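Local coordinates for protein aromatic amino acid aminotransferase I (Candida albicans WO-1, PDB 6HNU) that probably catalyses the pyridoxal-phosphate-dependent transfer of amino groups from aromatic amino acids to 2-oxoglutarate, at residues T5-A9 with V128-W133; D11-L15 with Y239-I243; S20-T25 with R320-L324; W145-R150 with S172-V178. All blocks are in the same frame, centred on the assembly; numbering follows the deposited sequence.

Contact 1: T5-A9 with V128-W133; sequences TKPQA and VPYENW
An extended N-terminal arm lies along the loop that links helix 112-126 to edge strand 133-138 of the large sheet, in the fold type I architecture of PLP enzymes. From K6 to A9 the backbone stays near polyproline II values (phi -62 to -88°, psi 149 to 166°), with K6 CA 5.1 Å from Y130 CA. K6 loses most surface. Its long chain (chi1 m, chi2 t, chi3 m, chi4 t) carries the ammonium into a cluster of carbonyls, a task suited to lysine: NZ donates to V128 O at 3.0 Å and Y130 O at 3.1 Å, and shares a water acceptor with W133 NE1. E131 comes next. Its N donates to P7 O (2.9 Å), proline suiting the extended arm, and the glutamate side chain, chi1 t and chi2 p, brings OE1 to a weak 3.4 Å hydrogen bond from K6 N. A9, small enough to pack closely, sets CB 3.6 Å from Y130 CD2. N132 is the centre of an inverse gamma turn; its chi1 near 49° directs the amide at the arm, so that A9 N donates to N132 OD1 at 2.9 Å, almost linearly (176°).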
loop_
_atom_site.group_PDB
_atom_site.type_symbol
_atom_site.label_atom_id
_atom_site.label_comp_id
_atom_site.label_asym_id
_atom_site.label_seq_id
_atom_site.Cartn_x
_atom_site.Cartn_y
_atom_site.Cartn_z
ATOM N N THR B 5 2.397 -12.480 34.537
ATOM C CA THR B 5 1.334 -12.198 33.525
ATOM C C THR B 5 0.631 -10.877 33.883
ATOM O O THR B 5 0.252 -10.681 35.068
ATOM C CB THR B 5 0.346 -13.371 33.374
ATOM O OG1 THR B 5 -0.697 -13.228 34.340
ATOM C CG2 THR B 5 0.996 -14.734 33.517
ATOM N N LYS B 6 0.462 -10.019 32.871
ATOM C CA LYS B 6 -0.040 -8.617 32.956
ATOM C C LYS B 6 -1.566 -8.628 32.860
ATOM O O LYS B 6 -2.149 -9.630 32.446
ATOM C CB LYS B 6 0.640 -7.846 31.817
ATOM C CG LYS B 6 2.163 -7.855 31.850
ATOM C CD LYS B 6 2.819 -7.384 30.561
ATOM C CE LYS B 6 3.057 -8.502 29.560
ATOM N NZ LYS B 6 3.192 -7.998 28.163
ATOM N N PRO B 7 -2.284 -7.534 33.195
ATOM C CA PRO B 7 -3.733 -7.496 33.014
ATOM C C PRO B 7 -4.101 -7.473 31.528
ATOM O O PRO B 7 -3.228 -7.194 30.697
ATOM C CB PRO B 7 -4.168 -6.169 33.639
ATOM C CG PRO B 7 -2.928 -5.310 33.523
ATOM C CD PRO B 7 -1.773 -6.271 33.748
ATOM N N GLN B 8 -5.369 -7.745 31.231
ATOM C CA GLN B 8 -5.953 -7.543 29.883
ATOM C C GLN B 8 -6.192 -6.040 29.677
ATOM O O GLN B 8 -6.510 -5.336 30.677
ATOM C CB GLN B 8 -7.273 -8.295 29.717
ATOM C CG GLN B 8 -7.140 -9.810 29.823
ATOM C CD GLN B 8 -6.414 -10.397 28.645
ATOM O OE1 GLN B 8 -5.305 -10.916 28.773
ATOM N NE2 GLN B 8 -7.046 -10.343 27.487
ATOM N N ALA B 9 -6.085 -5.597 28.422
ATOM C CA ALA B 9 -6.466 -4.239 27.959
ATOM C C ALA B 9 -7.967 -4.039 28.182
ATOM O O ALA B 9 -8.715 -5.030 28.215
ATOM C CB ALA B 9 -6.119 -4.056 26.499
ATOM N N VAL B 128 5.522 -3.593 26.721
ATOM C CA VAL B 128 4.067 -3.276 26.617
ATOM C C VAL B 128 3.367 -3.863 27.842
ATOM O O VAL B 128 3.561 -5.046 28.150
ATOM C CB VAL B 128 3.447 -3.799 25.303
ATOM C CG1 VAL B 128 1.988 -3.381 25.154
ATOM C CG2 VAL B 128 4.261 -3.348 24.093
ATOM N N PRO B 129 2.637 -3.050 28.635
ATOM C CA PRO B 129 2.280 -3.442 30.003
ATOM C C PRO B 129 0.916 -4.101 30.194
ATOM O O PRO B 129 0.500 -4.230 31.294
ATOM C CB PRO B 129 2.283 -2.083 30.695
ATOM C CG PRO B 129 1.647 -1.183 29.657
ATOM C CD PRO B 129 2.326 -1.632 28.382
ATOM N N TYR B 130 0.276 -4.533 29.118
ATOM C CA TYR B 130 -0.918 -5.422 29.142
ATOM C C TYR B 130 -0.597 -6.668 28.321
ATOM O O TYR B 130 0.423 -6.714 27.584
ATOM C CB TYR B 130 -2.170 -4.693 28.657
ATOM C CG TYR B 130 -2.088 -4.191 27.236
ATOM C CD1 TYR B 130 -1.449 -3.000 26.927
ATOM C CD2 TYR B 130 -2.631 -4.930 26.209
ATOM C CE1 TYR B 130 -1.354 -2.570 25.617
ATOM C CE2 TYR B 130 -2.572 -4.506 24.895
ATOM C CZ TYR B 130 -1.928 -3.316 24.605
ATOM O OH TYR B 130 -1.867 -2.875 23.324
ATOM N N GLU B 131 -1.442 -7.682 28.453
ATOM C CA GLU B 131 -1.123 -9.053 28.018
ATOM C C GLU B 131 -1.422 -9.188 26.516
ATOM O O GLU B 131 -0.570 -9.767 25.808
ATOM C CB GLU B 131 -1.940 -10.014 28.895
ATOM C CG GLU B 131 -1.725 -11.480 28.584
ATOM C CD GLU B 131 -0.300 -11.948 28.814
ATOM O OE1 GLU B 131 0.399 -11.362 29.694
ATOM O OE2 GLU B 131 0.117 -12.882 28.095
ATOM N N ASN B 132 -2.576 -8.684 26.061
ATOM C CA ASN B 132 -3.187 -9.020 24.741
ATOM C C ASN B 132 -2.806 -7.936 23.716
ATOM O O ASN B 132 -3.690 -7.342 23.080
ATOM C CB ASN B 132 -4.709 -9.208 24.834
ATOM C CG ASN B 132 -5.462 -8.104 25.550
ATOM O OD1 ASN B 132 -4.975 -7.508 26.523
ATOM N ND2 ASN B 132 -6.681 -7.860 25.096
ATOM N N TRP B 133 -1.511 -7.733 23.538
ATOM C CA TRP B 133 -0.943 -6.766 22.564
ATOM C C TRP B 133 -0.373 -7.557 21.397
ATOM O O TRP B 133 -0.073 -8.803 21.526
ATOM C CB TRP B 133 0.109 -5.849 23.193
ATOM C CG TRP B 133 1.412 -6.516 23.505
ATOM C CD1 TRP B 133 1.667 -7.265 24.617
ATOM C CD2 TRP B 133 2.623 -6.537 22.720
ATOM N NE1 TRP B 133 2.955 -7.721 24.594
ATOM C CE2 TRP B 133 3.560 -7.329 23.431
ATOM C CE3 TRP B 133 3.026 -5.969 21.502
ATOM C CZ2 TRP B 133 4.870 -7.537 22.978
ATOM C CZ3 TRP B 133 4.308 -6.192 21.044
ATOM C CH2 TRP B 133 5.221 -6.949 21.783
HETATM O O HOH W 1 5.023 -9.354 26.243
HETATM O O HOH W 2 1.955 -10.238 26.431
HETATM O O HOH W 3 -9.090 -6.146 25.739
#

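Contact 2: D11-L15 with Y239-I243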
loop_
_atom_site.group_PDB
_atom_site.type_symbol
_atom_site.label_atom_id
_atom_site.label_comp_id
_atom_site.label_asym_id
_atom_site.label_seq_id
_atom_site.Cartn_x
_atom_site.Cartn_y
_atom_site.Cartn_z
ATOM N N ASP B 11 -11.691 -3.194 26.976
ATOM C CA ASP B 11 -12.497 -3.397 25.754
ATOM C C ASP B 11 -12.755 -2.025 25.140
ATOM O O ASP B 11 -13.519 -1.243 25.724
ATOM C CB ASP B 11 -13.809 -4.115 26.077
ATOM C CG ASP B 11 -14.545 -4.497 24.813
ATOM O OD1 ASP B 11 -14.490 -3.718 23.843
ATOM O OD2 ASP B 11 -15.156 -5.576 24.815
ATOM N N LEU B 12 -12.150 -1.731 23.993
ATOM C CA LEU B 12 -12.318 -0.408 23.350
ATOM C C LEU B 12 -13.038 -0.576 22.016
ATOM O O LEU B 12 -12.944 0.327 21.157
ATOM C CB LEU B 12 -10.936 0.240 23.204
ATOM C CG LEU B 12 -10.208 0.519 24.521
ATOM C CD1 LEU B 12 -8.851 1.175 24.276
ATOM C CD2 LEU B 12 -11.034 1.404 25.438
ATOM N N THR B 13 -13.761 -1.678 21.815
ATOM C CA THR B 13 -14.384 -1.916 20.486
ATOM C C THR B 13 -15.455 -0.837 20.268
ATOM O O THR B 13 -15.671 -0.471 19.122
ATOM C CB THR B 13 -14.792 -3.383 20.286
ATOM O OG1 THR B 13 -15.680 -3.697 21.339
ATOM C CG2 THR B 13 -13.621 -4.348 20.267
ATOM N N HIS B 14 -15.967 -0.186 21.315
ATOM C CA HIS B 14 -16.910 0.955 21.169
ATOM C C HIS B 14 -16.226 2.171 20.499
ATOM O O HIS B 14 -16.927 3.102 20.049
ATOM C CB HIS B 14 -17.548 1.299 22.533
ATOM C CG HIS B 14 -16.563 1.777 23.555
ATOM N ND1 HIS B 14 -15.761 0.913 24.266
ATOM C CD2 HIS B 14 -16.232 3.012 23.965
ATOM C CE1 HIS B 14 -15.002 1.600 25.100
ATOM N NE2 HIS B 14 -15.256 2.891 24.918
ATOM N N LEU B 15 -14.903 2.206 20.371
ATOM C CA LEU B 15 -14.241 3.378 19.726
ATOM C C LEU B 15 -14.022 3.118 18.229
ATOM O O LEU B 15 -13.666 4.077 17.495
ATOM C CB LEU B 15 -12.938 3.678 20.472
ATOM C CG LEU B 15 -13.154 4.140 21.912
ATOM C CD1 LEU B 15 -11.819 4.485 22.554
ATOM C CD2 LEU B 15 -14.132 5.318 21.964
ATOM N N TYR B 239 -11.024 10.691 29.719
ATOM C CA TYR B 239 -12.089 11.054 28.764
ATOM C C TYR B 239 -12.324 9.918 27.761
ATOM O O TYR B 239 -13.177 10.076 26.911
ATOM C CB TYR B 239 -11.761 12.386 28.111
ATOM C CG TYR B 239 -11.765 13.504 29.104
ATOM C CD1 TYR B 239 -12.977 14.030 29.549
ATOM C CD2 TYR B 239 -10.591 13.968 29.663
ATOM C CE1 TYR B 239 -13.004 15.066 30.463
ATOM C CE2 TYR B 239 -10.596 14.979 30.607
ATOM C CZ TYR B 239 -11.816 15.541 31.000
ATOM O OH TYR B 239 -11.842 16.537 31.929
ATOM N N ASP B 240 -11.590 8.813 27.880
ATOM C CA ASP B 240 -11.783 7.608 27.025
ATOM C C ASP B 240 -11.659 7.927 25.532
ATOM O O ASP B 240 -12.587 7.671 24.773
ATOM C CB ASP B 240 -13.110 6.924 27.351
ATOM C CG ASP B 240 -13.245 5.572 26.682
ATOM O OD1 ASP B 240 -12.196 4.946 26.407
ATOM O OD2 ASP B 240 -14.403 5.187 26.403
ATOM N N PHE B 241 -10.474 8.350 25.088
ATOM C CA PHE B 241 -10.117 8.450 23.659
ATOM C C PHE B 241 -8.783 7.711 23.501
ATOM O O PHE B 241 -8.083 7.499 24.517
ATOM C CB PHE B 241 -10.143 9.893 23.134
ATOM C CG PHE B 241 -9.230 10.877 23.828
ATOM C CD1 PHE B 241 -7.867 10.916 23.551
ATOM C CD2 PHE B 241 -9.734 11.786 24.740
ATOM C CE1 PHE B 241 -7.042 11.792 24.238
ATOM C CE2 PHE B 241 -8.913 12.696 25.387
ATOM C CZ PHE B 241 -7.571 12.704 25.122
ATOM N N LEU B 242 -8.463 7.294 22.280
ATOM C CA LEU B 242 -7.177 6.605 21.994
ATOM C C LEU B 242 -6.057 7.620 21.806
ATOM O O LEU B 242 -6.295 8.805 21.529
ATOM C CB LEU B 242 -7.301 5.740 20.735
ATOM C CG LEU B 242 -8.483 4.782 20.697
ATOM C CD1 LEU B 242 -8.705 4.264 19.306
ATOM C CD2 LEU B 242 -8.293 3.653 21.667
ATOM N N ILE B 243 -4.824 7.140 21.864
ATOM C CA ILE B 243 -3.671 7.976 21.460
ATOM C C ILE B 243 -3.021 7.260 20.292
ATOM O O ILE B 243 -2.686 6.063 20.440
ATOM C CB ILE B 243 -2.682 8.226 22.618
ATOM C CG1 ILE B 243 -3.280 9.093 23.724
ATOM C CG2 ILE B 243 -1.372 8.797 22.094
ATOM C CD1 ILE B 243 -2.463 9.091 24.998
#
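Leucines meet leucine here, with a histidine-carboxylate pair at the border. L12 and L15 adopt the common m,t rotamer, and both CA-to-CB bonds point toward 239-243. L15 sits in a short 3-10 segment whose single turn is closed by L15 N donating to L12 O (2.8 Å), so the two side chains project together. L242, also m,t, starts sideways but brings its CD2 to 3.6 Å from L12 CD1 and 3.7 Å from L15 CD1, fitting its methyl against both.

H14 takes chi1 p (64°), which swings the imidazole across to the second segment; NE2 donates to D240 OD2 at 2.9 Å and 166°, meeting it near the ring plane. D240 leaves helix 226-239 with positive phi (57°), and chi1 t extends its carboxylate toward the histidine. Preceding this, D11 forms an Asx turn: OD1 accepts from T13 N (3.0 Å), while chi1 p of T13 lets OG1 donate to the same D11 OD1 (2.8 Å).

The contact fastens the N-terminal arm to the start of strand 242-246, far from the cofactor, where R291 makes a salt bridge to D240 OD1. The aspartate thus divides its two oxygens between histidine and arginine, so its charge is balanced beside buried leucines.

Contact 3: S20-T25 with R320-L324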
loop_
_atom_site.group_PDB
_atom_site.type_symbol
_atom_site.label_atom_id
_atom_site.label_comp_id
_atom_site.label_asym_id
_atom_site.label_seq_id
_atom_site.Cartn_x
_atom_site.Cartn_y
_atom_site.Cartn_z
ATOM N N SER B 20 -15.877 0.098 10.302
ATOM C CA SER B 20 -14.796 -0.855 10.656
ATOM C C SER B 20 -15.446 -2.106 11.264
ATOM O O SER B 20 -15.091 -3.243 10.873
ATOM C CB SER B 20 -13.822 -0.216 11.588
ATOM O OG SER B 20 -12.778 -1.087 11.927
ATOM N N LYS B 21 -16.388 -1.914 12.188
ATOM C CA LYS B 21 -17.044 -3.063 12.879
ATOM C C LYS B 21 -17.748 -3.971 11.866
ATOM O O LYS B 21 -17.735 -5.185 12.072
ATOM C CB LYS B 21 -18.080 -2.551 13.882
ATOM C CG LYS B 21 -17.551 -2.132 15.245
ATOM C CD LYS B 21 -18.475 -1.089 15.828
ATOM C CE LYS B 21 -18.453 -1.042 17.329
ATOM N NZ LYS B 21 -18.856 0.307 17.803
ATOM N N ALA B 22 -18.357 -3.402 10.834
ATOM C CA ALA B 22 -19.121 -4.122 9.777
ATOM C C ALA B 22 -18.230 -4.875 8.768
ATOM O O ALA B 22 -18.783 -5.679 7.989
ATOM C CB ALA B 22 -20.024 -3.148 9.069
ATOM N N ARG B 23 -16.913 -4.638 8.731
ATOM C CA ARG B 23 -15.990 -5.326 7.780
ATOM C C ARG B 23 -16.008 -6.828 8.075
ATOM O O ARG B 23 -16.157 -7.175 9.259
ATOM C CB ARG B 23 -14.569 -4.765 7.850
ATOM C CG ARG B 23 -14.441 -3.394 7.192
ATOM C CD ARG B 23 -13.016 -2.857 7.148
ATOM N NE ARG B 23 -13.042 -1.550 6.537
ATOM C CZ ARG B 23 -13.082 -1.323 5.230
ATOM N NH1 ARG B 23 -13.044 -2.330 4.356
ATOM N NH2 ARG B 23 -13.198 -0.078 4.802
ATOM N N GLN B 24 -15.921 -7.684 7.044
ATOM C CA GLN B 24 -16.017 -9.165 7.200
ATOM C C GLN B 24 -14.805 -9.848 6.577
ATOM O O GLN B 24 -14.121 -9.224 5.767
ATOM C CB GLN B 24 -17.293 -9.692 6.553
ATOM C CG GLN B 24 -18.533 -8.907 6.934
ATOM C CD GLN B 24 -19.795 -9.588 6.465
ATOM O OE1 GLN B 24 -20.024 -10.765 6.740
ATOM N NE2 GLN B 24 -20.621 -8.856 5.738
ATOM N N THR B 25 -14.535 -11.098 6.969
ATOM C CA THR B 25 -13.567 -11.986 6.278
ATOM C C THR B 25 -14.211 -12.471 4.975
ATOM O O THR B 25 -15.465 -12.388 4.868
ATOM C CB THR B 25 -13.143 -13.188 7.131
ATOM O OG1 THR B 25 -14.347 -13.803 7.599
ATOM C CG2 THR B 25 -12.249 -12.796 8.285
ATOM N N ARG B 320 -9.151 -5.430 13.221
ATOM C CA ARG B 320 -9.903 -4.540 12.312
ATOM C C ARG B 320 -8.964 -3.890 11.274
ATOM O O ARG B 320 -9.384 -3.735 10.113
ATOM C CB ARG B 320 -10.681 -3.484 13.093
ATOM C CG ARG B 320 -11.794 -4.061 13.952
ATOM C CD ARG B 320 -12.982 -4.560 13.145
ATOM N NE ARG B 320 -12.893 -5.974 12.773
ATOM C CZ ARG B 320 -13.764 -6.614 11.996
ATOM N NH1 ARG B 320 -13.605 -7.912 11.791
ATOM N NH2 ARG B 320 -14.804 -5.984 11.456
ATOM N N TYR B 321 -7.764 -3.488 11.659
ATOM C CA TYR B 321 -6.754 -3.062 10.663
ATOM C C TYR B 321 -6.494 -4.194 9.651
ATOM O O TYR B 321 -6.338 -3.891 8.474
ATOM C CB TYR B 321 -5.432 -2.681 11.312
ATOM C CG TYR B 321 -5.355 -1.314 11.934
ATOM C CD1 TYR B 321 -5.756 -1.105 13.252
ATOM C CD2 TYR B 321 -4.728 -0.274 11.280
ATOM C CE1 TYR B 321 -5.590 0.125 13.877
ATOM C CE2 TYR B 321 -4.579 0.974 11.880
ATOM C CZ TYR B 321 -4.995 1.172 13.187
ATOM O OH TYR B 321 -4.799 2.376 13.814
ATOM N N VAL B 322 -6.356 -5.452 10.087
ATOM C CA VAL B 322 -6.046 -6.578 9.164
ATOM C C VAL B 322 -7.192 -6.731 8.149
ATOM O O VAL B 322 -6.928 -6.781 6.943
ATOM C CB VAL B 322 -5.764 -7.870 9.951
ATOM C CG1 VAL B 322 -5.622 -9.037 8.988
ATOM C CG2 VAL B 322 -4.522 -7.728 10.827
ATOM N N ARG B 323 -8.445 -6.679 8.589
ATOM C CA ARG B 323 -9.618 -6.734 7.675
ATOM C C ARG B 323 -9.504 -5.620 6.635
ATOM O O ARG B 323 -9.716 -5.873 5.444
ATOM C CB ARG B 323 -10.905 -6.592 8.484
ATOM C CG ARG B 323 -11.097 -7.722 9.484
ATOM C CD ARG B 323 -11.361 -9.066 8.802
ATOM N NE ARG B 323 -10.186 -9.866 8.454
ATOM C CZ ARG B 323 -9.480 -10.647 9.269
ATOM N NH1 ARG B 323 -9.753 -10.740 10.558
ATOM N NH2 ARG B 323 -8.465 -11.346 8.779
ATOM N N LEU B 324 -9.175 -4.408 7.053
ATOM C CA LEU B 324 -9.042 -3.282 6.106
ATOM C C LEU B 324 -7.862 -3.546 5.170
ATOM O O LEU B 324 -8.049 -3.415 3.928
ATOM C CB LEU B 324 -8.854 -1.972 6.860
ATOM C CG LEU B 324 -8.538 -0.753 6.000
ATOM C CD1 LEU B 324 -9.605 -0.493 4.952
ATOM C CD2 LEU B 324 -8.388 0.470 6.898
HETATM O O HOH W 4 -10.675 -1.244 10.043
HETATM O O HOH W 5 -12.824 -5.258 5.103
HETATM O O HOH W 6 -11.621 -8.015 4.512
#
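Hydrogen bonds from one arginine dominate. R320 reaches across, and its NH2 donates to S20 O and to R23 O, both at 2.8 Å. This long, planar donor takes up carbonyls at the C-terminal end of helix 18-22, joining the N-terminal arm to the large domain.

Waters extend the polar link: one joins S20 OG to R320 O (2.8 Å each), another lies 3.0 Å from both Q24 O and R323 O, where it can bridge them.

Methyl groups pack over the flat faces of two guanidiniums. L324 CD1 lies over that of R23, 3.6 Å from its CZ, and T25 CG2 over that of R323, 3.6 Å from its NE; the charge of R323 is met by E319 and E326 of its own helix.

Helix 315-327 lies between the N-terminal arm and helix 141-152: L324 packs on S147 and R150 of helix 141-152, Y321 on I136 of strand 133-138, while Q24 N bonds to E171 of the second subunit.

Contact 4: W145-R150 with S172-V178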
loop_
_atom_site.group_PDB
_atom_site.type_symbol
_atom_site.label_atom_id
_atom_site.label_comp_id
_atom_site.label_asym_id
_atom_site.label_seq_id
_atom_site.Cartn_x
_atom_site.Cartn_y
_atom_site.Cartn_z
ATOM N N TRP B 145 -1.480 5.512 8.995
ATOM C CA TRP B 145 -2.311 6.670 9.395
ATOM C C TRP B 145 -3.638 6.680 8.616
ATOM O O TRP B 145 -4.751 6.848 9.223
ATOM C CB TRP B 145 -1.505 7.963 9.220
ATOM C CG TRP B 145 -2.367 9.164 9.398
ATOM C CD1 TRP B 145 -2.626 10.129 8.472
ATOM C CD2 TRP B 145 -3.101 9.526 10.585
ATOM N NE1 TRP B 145 -3.508 11.050 8.979
ATOM C CE2 TRP B 145 -3.789 10.729 10.279
ATOM C CE3 TRP B 145 -3.297 8.929 11.843
ATOM C CZ2 TRP B 145 -4.638 11.349 11.182
ATOM C CZ3 TRP B 145 -4.118 9.570 12.747
ATOM C CH2 TRP B 145 -4.762 10.767 12.416
ATOM N N ASP B 146 -3.586 6.475 7.305
ATOM C CA ASP B 146 -4.806 6.414 6.468
ATOM C C ASP B 146 -5.713 5.328 7.036
ATOM O O ASP B 146 -6.916 5.625 7.282
ATOM C CB ASP B 146 -4.457 6.195 5.001
ATOM C CG ASP B 146 -5.684 6.252 4.099
ATOM O OD1 ASP B 146 -6.301 7.298 4.045
ATOM O OD2 ASP B 146 -5.936 5.286 3.419
ATOM N N SER B 147 -5.139 4.169 7.334
ATOM C CA SER B 147 -5.866 2.988 7.894
ATOM C C SER B 147 -6.393 3.271 9.292
ATOM O O SER B 147 -7.521 2.788 9.578
ATOM C CB SER B 147 -5.033 1.730 7.878
ATOM O OG SER B 147 -4.663 1.435 6.536
ATOM N N THR B 148 -5.660 4.037 10.124
ATOM C CA THR B 148 -6.119 4.454 11.475
ATOM C C THR B 148 -7.412 5.271 11.343
ATOM O O THR B 148 -8.376 4.999 12.078
ATOM C CB THR B 148 -5.021 5.232 12.208
ATOM O OG1 THR B 148 -3.881 4.357 12.298
ATOM C CG2 THR B 148 -5.482 5.746 13.551
ATOM N N LEU B 149 -7.411 6.275 10.481
ATOM C CA LEU B 149 -8.603 7.125 10.277
ATOM C C LEU B 149 -9.750 6.235 9.788
ATOM O O LEU B 149 -10.881 6.391 10.275
ATOM C CB LEU B 149 -8.260 8.197 9.249
ATOM C CG LEU B 149 -7.391 9.354 9.737
ATOM C CD1 LEU B 149 -6.781 10.057 8.555
ATOM C CD2 LEU B 149 -8.214 10.311 10.570
ATOM N N ARG B 150 -9.473 5.225 8.958
ATOM C CA ARG B 150 -10.589 4.383 8.432
ATOM C C ARG B 150 -11.142 3.424 9.487
ATOM O O ARG B 150 -12.290 2.972 9.285
ATOM C CB ARG B 150 -10.181 3.646 7.153
ATOM C CG ARG B 150 -9.822 4.585 6.020
ATOM C CD ARG B 150 -9.130 3.895 4.855
ATOM N NE ARG B 150 -10.115 3.270 4.004
ATOM C CZ ARG B 150 -9.857 2.594 2.881
ATOM N NH1 ARG B 150 -10.860 2.135 2.175
ATOM N NH2 ARG B 150 -8.614 2.392 2.469
ATOM N N SER B 172 -4.915 13.599 4.742
ATOM C CA SER B 172 -5.568 12.278 4.866
ATOM C C SER B 172 -6.898 12.439 5.614
ATOM O O SER B 172 -7.911 11.886 5.135
ATOM C CB SER B 172 -4.648 11.291 5.522
ATOM O OG SER B 172 -5.308 10.054 5.712
ATOM N N ALA B 173 -6.886 13.136 6.756
ATOM C CA ALA B 173 -8.098 13.370 7.570
ATOM C C ALA B 173 -9.116 14.154 6.724
ATOM O O ALA B 173 -10.346 13.781 6.753
ATOM C CB ALA B 173 -7.775 14.079 8.863
ATOM N N ASN B 174 -8.660 15.214 6.054
ATOM C CA ASN B 174 -9.540 16.084 5.219
ATOM C C ASN B 174 -10.274 15.232 4.191
ATOM O O ASN B 174 -11.507 15.391 4.018
ATOM C CB ASN B 174 -8.753 17.191 4.530
ATOM C CG ASN B 174 -8.187 18.179 5.529
ATOM O OD1 ASN B 174 -8.633 18.216 6.678
ATOM N ND2 ASN B 174 -7.269 19.014 5.068
ATOM N N GLY B 175 -9.565 14.283 3.601
ATOM C CA GLY B 175 -10.107 13.399 2.553
ATOM C C GLY B 175 -11.189 12.496 3.091
ATOM O O GLY B 175 -12.045 12.113 2.296
ATOM N N GLN B 176 -11.170 12.176 4.384
ATOM C CA GLN B 176 -12.168 11.282 4.996
ATOM C C GLN B 176 -13.245 12.083 5.742
ATOM O O GLN B 176 -14.073 11.450 6.384
ATOM C CB GLN B 176 -11.427 10.296 5.874
ATOM C CG GLN B 176 -10.473 9.454 5.050
ATOM C CD GLN B 176 -9.797 8.418 5.886
ATOM O OE1 GLN B 176 -10.378 7.836 6.814
ATOM N NE2 GLN B 176 -8.538 8.181 5.540
ATOM N N GLY B 177 -13.279 13.403 5.587
ATOM C CA GLY B 177 -14.246 14.278 6.272
ATOM C C GLY B 177 -14.076 14.266 7.782
ATOM O O GLY B 177 -15.081 14.440 8.495
ATOM N N VAL B 178 -12.862 14.015 8.288
ATOM C CA VAL B 178 -12.617 13.968 9.751
ATOM C C VAL B 178 -12.076 15.320 10.183
ATOM O O VAL B 178 -11.068 15.759 9.608
ATOM C CB VAL B 178 -11.697 12.799 10.120
ATOM C CG1 VAL B 178 -11.423 12.768 11.615
ATOM C CG2 VAL B 178 -12.312 11.501 9.610
#
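W145 opens the interface: its chi1 t rotamer takes the indole toward helix 167-175, where NE1 lies 3.6 Å from S172 CB and donates to the carbonyl of A169. The next residue, D146, receives a weak hydrogen bond from S172 OG to its OD1 (3.4 Å), and its backbone O a weak one from Q176 NE2 (3.5 Å). Its other oxygen forms a salt bridge with R150 of the second subunit. L149 points straight at the partner helix and is the most deeply covered: CD1 sits 3.2 Å from S172 OG and 4.2 Å from A173 CB, CD2 4.2 Å from V178 CG1, and CB 3.2 Å from Q176 OE1. Serine and alanine are small enough to admit this branched side chain. R150 lends its aliphatic part, CG lying 3.4 Å from Q176 OE1, while its guanidinium crosses to D146 of the second subunit, so this intersubunit salt bridge is made twice.

Helix 167-175 ends in a Schellman motif with G177 at positive phi, then runs into strand 179-186. Both helices flank the sheet of a fold type I large domain: 167-175 is the helix of a beta-alpha-beta crossover, and 141-152 starts at the PLP-binding residues N141 and T142.

In the fold
From the N terminus, the arm makes three successive attachments up to the end of helix 18-22 and just beyond: contact 1 closes a loop to the start of strand 133-138, contact 2 a longer one to strand 242-246, and contact 3 the longest, to helix 315-327. Each pair of these crosses, so the arm runs over parts of the large domain that follow in the same order along the chain. Contact 4 is local, joining neighbouring helices 141-152 and 167-175; it begins after contact 1 has closed and falls within the spans of contacts 2 and 3. K21 packs on T13 and H14, joining contacts 2 and 3, while a probable Y321-T148 hydrogen bond joins 3 and 4, which both meet the second subunit.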